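Local coordinates for uncharacterized protein (Bacteroides eggerthii, PDB 4L3R), which is of unknown function but belongs to the DUF4847 family of the calycin clan, which includes barrel proteins that bind small hydrophobic molecules, at residues F29-S35 against K106-V110. Numbering follows the deposited sequence.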
ATOM      1  N   PHE B  29     -26.372  -1.270 -18.331  1.00 57.32           N
ATOM      2  CA  PHE B  29     -27.109  -0.868 -17.133  1.00 54.64           C
ATOM      3  C   PHE B  29     -28.362  -1.707 -16.989  1.00 60.76           C
ATOM      4  O   PHE B  29     -29.040  -1.963 -17.992  1.00 62.15           O
ATOM      5  CB  PHE B  29     -27.446   0.620 -17.179  1.00 55.18           C
ATOM      6  CG  PHE B  29     -26.197   1.462 -17.209  1.00 55.62           C
ATOM      7  CD1 PHE B  29     -25.370   1.547 -16.096  1.00 55.56           C
ATOM      8  CD2 PHE B  29     -25.803   2.106 -18.374  1.00 59.40           C
ATOM      9  CE1 PHE B  29     -24.194   2.283 -16.141  1.00 56.22           C
ATOM     10  CE2 PHE B  29     -24.645   2.883 -18.399  1.00 61.89           C
ATOM     11  CZ  PHE B  29     -23.838   2.949 -17.291  1.00 57.91           C
ATOM     12  N   TYR B  30     -28.663  -2.163 -15.745  1.00 56.57           N
ATOM     13  CA  TYR B  30     -29.831  -3.028 -15.501  1.00 58.44           C
ATOM     14  C   TYR B  30     -31.138  -2.284 -15.807  1.00 64.24           C
ATOM     15  O   TYR B  30     -31.172  -1.057 -15.805  1.00 62.28           O
ATOM     16  CB  TYR B  30     -29.858  -3.608 -14.062  1.00 58.48           C
ATOM     17  CG  TYR B  30     -29.895  -2.596 -12.934  1.00 56.49           C
ATOM     18  CD1 TYR B  30     -31.102  -2.075 -12.476  1.00 58.41           C
ATOM     19  CD2 TYR B  30     -28.739  -2.254 -12.242  1.00 54.75           C
ATOM     20  CE1 TYR B  30     -31.147  -1.169 -11.419  1.00 56.66           C
ATOM     21  CE2 TYR B  30     -28.765  -1.327 -11.197  1.00 53.84           C
ATOM     22  CZ  TYR B  30     -29.978  -0.826 -10.754  1.00 59.97           C
ATOM     23  OH  TYR B  30     -30.034   0.041  -9.688  1.00 56.76           O
ATOM     24  N   GLN B  31     -32.198  -3.038 -16.090  1.00 64.35           N
ATOM     25  CA  GLN B  31     -33.497  -2.464 -16.441  1.00 65.47           C
ATOM     26  C   GLN B  31     -34.132  -1.784 -15.212  1.00 66.05           C
ATOM     27  O   GLN B  31     -34.176  -2.383 -14.134  1.00 64.44           O
ATOM     28  CB  GLN B  31     -34.421  -3.568 -17.003  1.00 71.02           C
ATOM     29  CG  GLN B  31     -35.494  -3.069 -17.962  1.00 95.66           C
ATOM     30  CD  GLN B  31     -36.119  -4.222 -18.722  1.00127.75           C
ATOM     31  OE1 GLN B  31     -36.372  -5.300 -18.165  1.00126.29           O
ATOM     32  NE2 GLN B  31     -36.347  -4.051 -20.021  1.00122.55           N
ATOM     33  N   GLY B  32     -34.600  -0.548 -15.383  1.00 61.89           N
ATOM     34  CA  GLY B  32     -35.241   0.197 -14.305  1.00 61.47           C
ATOM     35  C   GLY B  32     -34.321   1.086 -13.488  1.00 61.80           C
ATOM     36  O   GLY B  32     -34.751   1.630 -12.465  1.00 61.80           O
ATOM     37  N   LEU B  33     -33.055   1.265 -13.923  1.00 55.39           N
ATOM     38  CA  LEU B  33     -32.103   2.138 -13.220  1.00 52.03           C
ATOM     39  C   LEU B  33     -32.609   3.592 -13.334  1.00 57.09           C
ATOM     40  O   LEU B  33     -32.624   4.322 -12.340  1.00 56.87           O
ATOM     41  CB  LEU B  33     -30.691   1.974 -13.796  1.00 50.02           C
ATOM     42  CG  LEU B  33     -29.523   2.253 -12.847  1.00 51.88           C
ATOM     43  CD1 LEU B  33     -28.215   1.766 -13.449  1.00 50.73           C
ATOM     44  CD2 LEU B  33     -29.422   3.722 -12.490  1.00 52.27           C
ATOM     45  N   TRP B  34     -33.071   3.977 -14.538  1.00 54.34           N
ATOM     46  CA  TRP B  34     -33.681   5.284 -14.824  1.00 54.72           C
ATOM     47  C   TRP B  34     -35.163   5.090 -15.159  1.00 59.84           C
ATOM     48  O   TRP B  34     -35.584   3.964 -15.410  1.00 60.22           O
ATOM     49  CB  TRP B  34     -32.952   5.971 -15.985  1.00 53.09           C
ATOM     50  CG  TRP B  34     -31.502   6.238 -15.706  1.00 52.01           C
ATOM     51  CD1 TRP B  34     -30.991   7.227 -14.923  1.00 54.04           C
ATOM     52  CD2 TRP B  34     -30.379   5.492 -16.199  1.00 50.96           C
ATOM     53  NE1 TRP B  34     -29.617   7.173 -14.928  1.00 51.85           N
ATOM     54  CE2 TRP B  34     -29.214   6.104 -15.687  1.00 53.28           C
ATOM     55  CE3 TRP B  34     -30.242   4.384 -17.050  1.00 52.97           C
ATOM     56  CZ2 TRP B  34     -27.930   5.652 -16.008  1.00 52.01           C
ATOM     57  CZ3 TRP B  34     -28.969   3.923 -17.345  1.00 54.11           C
ATOM     58  CH2 TRP B  34     -27.830   4.566 -16.834  1.00 53.14           C
ATOM     59  N   SER B  35     -35.954   6.178 -15.130  1.00 57.79           N
ATOM     60  CA  SER B  35     -37.397   6.158 -15.444  1.00 59.72           C
ATOM     61  C   SER B  35     -37.696   6.626 -16.882  1.00 63.20           C
ATOM     62  O   SER B  35     -38.799   6.385 -17.373  1.00 65.26           O
ATOM     63  CB  SER B  35     -38.173   7.053 -14.474  1.00 64.39           C
ATOM     64  OG  SER B  35     -38.215   6.532 -13.156  1.00 70.82           O
ATOM     65  N   LYS B 106     -29.548   9.492 -10.431  1.00 49.45           N
ATOM     66  CA  LYS B 106     -29.863   8.096 -10.104  1.00 47.98           C
ATOM     67  C   LYS B 106     -28.666   7.163 -10.268  1.00 51.27           C
ATOM     68  O   LYS B 106     -28.525   6.250  -9.458  1.00 50.44           O
ATOM     69  CB  LYS B 106     -31.040   7.573 -10.935  1.00 50.03           C
ATOM     70  CG  LYS B 106     -32.373   8.217 -10.553  1.00 49.29           C
ATOM     71  CD  LYS B 106     -33.511   7.593 -11.348  1.00 56.53           C
ATOM     72  CE  LYS B 106     -34.868   8.127 -10.950  1.00 67.88           C
ATOM     73  NZ  LYS B 106     -35.963   7.402 -11.641  1.00 74.68           N
ATOM     74  N   LEU B 107     -27.811   7.365 -11.291  1.00 47.50           N
ATOM     75  CA  LEU B 107     -26.619   6.517 -11.451  1.00 45.95           C
ATOM     76  C   LEU B 107     -25.659   6.732 -10.281  1.00 46.87           C
ATOM     77  O   LEU B 107     -25.087   5.764  -9.779  1.00 45.05           O
ATOM     78  CB  LEU B 107     -25.895   6.786 -12.782  1.00 46.58           C
ATOM     79  CG  LEU B 107     -24.724   5.842 -13.120  1.00 50.47           C
ATOM     80  CD1 LEU B 107     -25.195   4.397 -13.254  1.00 50.18           C
ATOM     81  CD2 LEU B 107     -24.015   6.291 -14.386  1.00 52.74           C
ATOM     82  N   ALA B 108     -25.500   7.991  -9.839  1.00 44.51           N
ATOM     83  CA  ALA B 108     -24.632   8.337  -8.704  1.00 45.05           C
ATOM     84  C   ALA B 108     -25.165   7.744  -7.386  1.00 49.85           C
ATOM     85  O   ALA B 108     -24.374   7.275  -6.570  1.00 48.69           O
ATOM     86  CB  ALA B 108     -24.499   9.848  -8.590  1.00 47.11           C
ATOM     87  N   LYS B 109     -26.501   7.733  -7.194  1.00 47.82           N
ATOM     88  CA  LYS B 109     -27.107   7.137  -5.992  1.00 47.62           C
ATOM     89  C   LYS B 109     -26.853   5.628  -5.946  1.00 50.06           C
ATOM     90  O   LYS B 109     -26.515   5.092  -4.888  1.00 50.24           O
ATOM     91  CB  LYS B 109     -28.623   7.397  -5.948  1.00 50.69           C
ATOM     92  CG  LYS B 109     -29.027   8.822  -5.599  1.00 53.34           C
ATOM     93  CD  LYS B 109     -30.550   8.971  -5.723  1.00 55.86           C
ATOM     94  CE  LYS B 109     -31.039  10.340  -5.351  1.00 76.07           C
ATOM     95  NZ  LYS B 109     -32.520  10.443  -5.442  1.00 91.07           N
ATOM     96  N   VAL B 110     -27.027   4.949  -7.098  1.00 45.19           N
ATOM     97  CA  VAL B 110     -26.810   3.506  -7.231  1.00 44.26           C
ATOM     98  C   VAL B 110     -25.319   3.170  -7.000  1.00 49.73           C
ATOM     99  O   VAL B 110     -25.010   2.185  -6.328  1.00 49.68           O
ATOM    100  CB  VAL B 110     -27.317   3.008  -8.614  1.00 47.08           C
ATOM    101  CG1 VAL B 110     -26.789   1.611  -8.942  1.00 46.58           C
ATOM    102  CG2 VAL B 110     -28.843   3.021  -8.657  1.00 48.08           C
TER
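Leu33 and Leu107 meet methyl to methyl where the loop following strand 15-22 folds against the first turn of helix 106-116, a worked example of apolar side chains pinning a loop to a helix beside the antiparallel sheet of a calycin-clan protein. A type II beta turn from Tyr30 to Leu33 brings the loop round. Leu33 spreads its two methyls over the helix because its chi1 (-152°) sets CG anti to the backbone N: CD1 lies 4.0 Å from Leu107 CD1, and CD2 lies 3.9 Å from Val110 CG2. The same Leu107 CD1 approaches Phe29 CE1 at 3.7 Å.

Trp34 runs past Lys106 in the opposite direction, its CD1 4.0 Å from Lys106 CB, while CZ2 reaches Leu107 CB. Leu33 CD2 sits over the centre of one indole face, and NE1 gives its hydrogen to Ser43 OG of helix 37-48. Trp34 CH2 lies 3.5 Å above the Phe29 ring plane, offset toward its rim, with Phe29 CD2 in plane at the indole edge. Were an alanine to stand in place of Trp34, Ser43 would probably lose its indole partner, Leu33 CD2 the face it sits on and Leu107 CB its neighbour CZ2.

Lys106, extended beyond CG, passes with CD 3.5 Å from Leu33 O. Its ammonium forms a salt bridge with Glu39, and NZ lies 2.9 Å from Ser35 OG at an angle too poor for a hydrogen bond.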